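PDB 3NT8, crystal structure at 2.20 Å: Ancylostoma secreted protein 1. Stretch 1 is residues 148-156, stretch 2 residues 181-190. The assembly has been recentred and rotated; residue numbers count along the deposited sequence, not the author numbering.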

# COMPACT_ATOMS: atom_id res chain seq x y z
N ALA A 148 -11.90 10.89 4.11
CA ALA A 148 -12.98 10.38 3.33
C ALA A 148 -12.69 10.49 1.82
O ALA A 148 -13.03 9.60 1.09
CB ALA A 148 -14.30 11.13 3.74
N PHE A 149 -12.00 11.55 1.39
CA PHE A 149 -11.56 11.74 0.02
C PHE A 149 -10.54 10.71 -0.42
O PHE A 149 -10.66 10.24 -1.54
CB PHE A 149 -11.04 13.18 -0.19
CG PHE A 149 -10.31 13.41 -1.52
CD1 PHE A 149 -11.02 13.67 -2.68
CD2 PHE A 149 -8.90 13.38 -1.60
CE1 PHE A 149 -10.37 13.90 -3.92
CE2 PHE A 149 -8.21 13.62 -2.83
CZ PHE A 149 -8.94 13.86 -4.00
N SER A 150 -9.60 10.34 0.45
CA SER A 150 -8.55 9.35 0.19
C SER A 150 -9.04 7.96 -0.18
O SER A 150 -8.52 7.37 -1.15
CB SER A 150 -7.53 9.30 1.35
OG SER A 150 -7.98 8.58 2.48
N ASN A 151 -10.08 7.46 0.51
CA ASN A 151 -10.75 6.21 0.14
C ASN A 151 -11.44 6.27 -1.19
O ASN A 151 -11.41 5.30 -1.92
CB ASN A 151 -11.75 5.68 1.22
CG ASN A 151 -11.09 5.48 2.57
OD1 ASN A 151 -10.00 4.96 2.63
ND2 ASN A 151 -11.71 5.99 3.65
N MET A 152 -12.02 7.41 -1.52
CA MET A 152 -12.75 7.54 -2.80
C MET A 152 -11.80 7.55 -4.00
O MET A 152 -12.14 7.00 -5.05
CB MET A 152 -13.64 8.78 -2.80
CG MET A 152 -14.70 8.78 -1.74
SD MET A 152 -16.00 10.05 -1.94
CE MET A 152 -16.66 9.65 -3.59
N VAL A 153 -10.63 8.16 -3.83
CA VAL A 153 -9.75 8.53 -4.93
C VAL A 153 -8.60 7.56 -5.08
O VAL A 153 -7.92 7.57 -6.14
CB VAL A 153 -9.24 10.03 -4.79
CG1 VAL A 153 -8.05 10.11 -3.92
CG2 VAL A 153 -8.87 10.63 -6.10
N TYR A 154 -8.36 6.71 -4.07
CA TYR A 154 -7.14 5.93 -4.05
C TYR A 154 -6.92 5.07 -5.27
O TYR A 154 -7.68 4.16 -5.54
CB TYR A 154 -7.06 5.07 -2.76
CG TYR A 154 -5.69 4.44 -2.54
CD1 TYR A 154 -4.56 5.24 -2.37
CD2 TYR A 154 -5.54 3.06 -2.52
CE1 TYR A 154 -3.27 4.66 -2.18
CE2 TYR A 154 -4.32 2.49 -2.31
CZ TYR A 154 -3.18 3.29 -2.16
OH TYR A 154 -1.98 2.65 -1.96
N SER A 155 -5.84 5.31 -5.98
CA SER A 155 -5.68 4.77 -7.33
C SER A 155 -5.63 3.25 -7.43
O SER A 155 -6.14 2.74 -8.41
CB SER A 155 -4.48 5.42 -7.98
OG SER A 155 -3.26 5.06 -7.37
N GLU A 156 -5.08 2.53 -6.44
CA GLU A 156 -4.95 1.08 -6.53
C GLU A 156 -6.21 0.36 -6.15
O GLU A 156 -6.31 -0.85 -6.36
CB GLU A 156 -3.81 0.53 -5.63
CG GLU A 156 -2.50 1.11 -5.87
CD GLU A 156 -1.39 0.40 -5.10
OE1 GLU A 156 -0.41 1.11 -4.87
OE2 GLU A 156 -1.53 -0.81 -4.68
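Stretch 2, residues 181-190: GYITNQPMWE

Stretch 2 has no regular helix or strand and runs as an irregular segment with a turn in the middle, along the last turns of a helix that ends at Val 153 and the loop that follows it. The backbones come closest at three places: CA of Ser 150 lies 4.7 Å from CA of Gly 181, CA of Tyr 154 lies 5.0 Å from CA of Met 188, and CA of Ser 155 lies 5.1 Å from CA of Trp 189. The numbering climbs on both sides, so that, the turn aside, the two stretches run in the same general sense. Between the first place and the other two, stretch 2 leaves its neighbour: a type II turn from Ile 183 to Gln 186, closed by a weak hydrogen bond from Gln 186 N to Ile 183 O (3.3 Å), carries Thr 184 and Asn 185 out of reach and brings the chain back. Together the two stretches bury 573 Å².

Tyr 154, the first residue to leave helical phi/psi, is covered most. Its CA-to-CB bond points sideways, but with chi1 t the ring reaches into stretch 2. Gly 181 CA sits over one face, 4.2 Å from the centroid of the Tyr 154 ring in a CH-pi contact, while Pro 187 O lies at the ring edge, 3.5 Å from Tyr 154 CE1. The lack of a side chain also lets Gly 181 lie close against the helix backbone: an ideal CB there would fall 2.4 Å from Ser 150 O, a clash, and 3.3 Å from Tyr 154 CB, which is tight. At the tip of the ring, Tyr 154 OH is 3.3 Å from the Gln 186 atom modelled as NE2.

Met 188 is the second centre. Its carbonyl O accepts a direct hydrogen bond from Ser 155 N at 3.0 Å and nearly straight at 169°, which ties the two stretches together just past the helix. Its side chain lies along the helix: Met 188 SD is 3.6 Å from Ser 150 CB and 4.0 Å from Phe 149 CD2, and Met 188 CB is 4.0 Å from Val 153 CG1.

Trp 189 extends this apolar patch. The edge of its indole meets both Val 153 and Phe 149, with Trp 189 CZ3 3.7 Å from Val 153 CG1 and 3.8 Å from Phe 149 CE2. Water 1 bridges the stretches beside it, 2.7 Å from Ser 155 OG and accepting from Glu 190 N at 2.8 Å.

Near the start of stretch 2, the Tyr 182 ring turns its edge to Asn 151, whose OD1 is 3.3 Å from Tyr 182 CD2 and is buried without a hydrogen-bonding partner.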

# COMPACT_ATOMS: atom_id res chain seq x y z
N GLY A 181 -6.46 4.36 1.67
CA GLY A 181 -5.90 5.64 1.19
C GLY A 181 -5.46 6.61 2.28
O GLY A 181 -4.88 7.67 1.99
N TYR A 182 -5.73 6.25 3.53
CA TYR A 182 -5.36 7.06 4.66
C TYR A 182 -3.99 6.71 5.35
O TYR A 182 -3.80 6.96 6.55
CB TYR A 182 -6.51 7.08 5.66
CG TYR A 182 -7.05 5.71 5.99
CD1 TYR A 182 -6.40 4.93 6.95
CD2 TYR A 182 -8.20 5.19 5.38
CE1 TYR A 182 -6.85 3.68 7.27
CE2 TYR A 182 -8.70 3.92 5.72
CZ TYR A 182 -8.00 3.17 6.68
OH TYR A 182 -8.37 1.89 7.07
N ILE A 183 -3.04 6.16 4.61
CA ILE A 183 -1.75 5.84 5.24
C ILE A 183 -0.90 7.13 5.16
O ILE A 183 -0.86 7.75 4.12
CB ILE A 183 -1.03 4.68 4.55
CG1 ILE A 183 -1.85 3.38 4.55
CG2 ILE A 183 0.33 4.47 5.14
CD1 ILE A 183 -2.27 2.82 5.87
N THR A 184 -0.29 7.54 6.27
CA THR A 184 0.46 8.83 6.32
C THR A 184 1.64 8.88 5.31
O THR A 184 2.42 7.93 5.20
CB THR A 184 0.99 9.14 7.75
OG1 THR A 184 -0.04 8.90 8.73
CG2 THR A 184 1.47 10.64 7.85
N ASN A 185 1.68 9.98 4.54
CA ASN A 185 2.71 10.25 3.54
C ASN A 185 2.74 9.34 2.29
O ASN A 185 3.66 9.47 1.44
CB ASN A 185 4.11 10.32 4.21
CG ASN A 185 4.24 11.53 5.17
OD1 ASN A 185 4.64 11.38 6.31
ND2 ASN A 185 3.87 12.72 4.71
N GLN A 186 1.79 8.40 2.20
CA GLN A 186 1.62 7.54 0.99
C GLN A 186 0.80 8.33 -0.04
O GLN A 186 -0.17 8.98 0.33
CB GLN A 186 0.87 6.26 1.33
CG GLN A 186 0.36 5.42 0.12
CD GLN A 186 -0.45 4.20 0.55
OE1 GLN A 186 -1.62 4.34 0.96
NE2 GLN A 186 0.16 3.00 0.49
N PRO A 187 1.23 8.32 -1.32
CA PRO A 187 0.51 9.06 -2.35
C PRO A 187 -0.83 8.42 -2.65
O PRO A 187 -0.94 7.19 -2.80
CB PRO A 187 1.43 9.00 -3.56
CG PRO A 187 2.46 7.90 -3.23
CD PRO A 187 2.58 7.93 -1.75
N MET A 188 -1.85 9.26 -2.69
CA MET A 188 -3.21 8.79 -3.02
C MET A 188 -3.21 8.29 -4.46
O MET A 188 -3.89 7.31 -4.77
CB MET A 188 -4.22 9.89 -2.78
CG MET A 188 -4.44 10.11 -1.31
SD MET A 188 -5.55 11.40 -0.83
CE MET A 188 -4.58 12.84 -1.31
N TRP A 189 -2.37 8.92 -5.30
CA TRP A 189 -2.18 8.49 -6.70
C TRP A 189 -0.84 9.06 -7.19
O TRP A 189 -0.27 10.03 -6.61
CB TRP A 189 -3.38 8.97 -7.63
CG TRP A 189 -3.44 10.49 -7.80
CD1 TRP A 189 -2.80 11.26 -8.77
CD2 TRP A 189 -4.19 11.43 -7.00
NE1 TRP A 189 -3.12 12.60 -8.63
CE2 TRP A 189 -3.97 12.73 -7.56
CE3 TRP A 189 -5.04 11.31 -5.90
CZ2 TRP A 189 -4.52 13.88 -7.00
CZ3 TRP A 189 -5.62 12.46 -5.37
CH2 TRP A 189 -5.33 13.73 -5.90
N GLU A 190 -0.37 8.52 -8.31
CA GLU A 190 0.89 9.02 -8.87
C GLU A 190 0.62 10.00 -9.96
O GLU A 190 -0.22 9.77 -10.81
CB GLU A 190 1.76 7.86 -9.36
CG GLU A 190 2.40 7.09 -8.18
CD GLU A 190 3.38 6.01 -8.61
OE1 GLU A 190 3.06 5.20 -9.52
OE2 GLU A 190 4.47 5.97 -8.01
O HOH W 1 -1.43 6.02 -9.14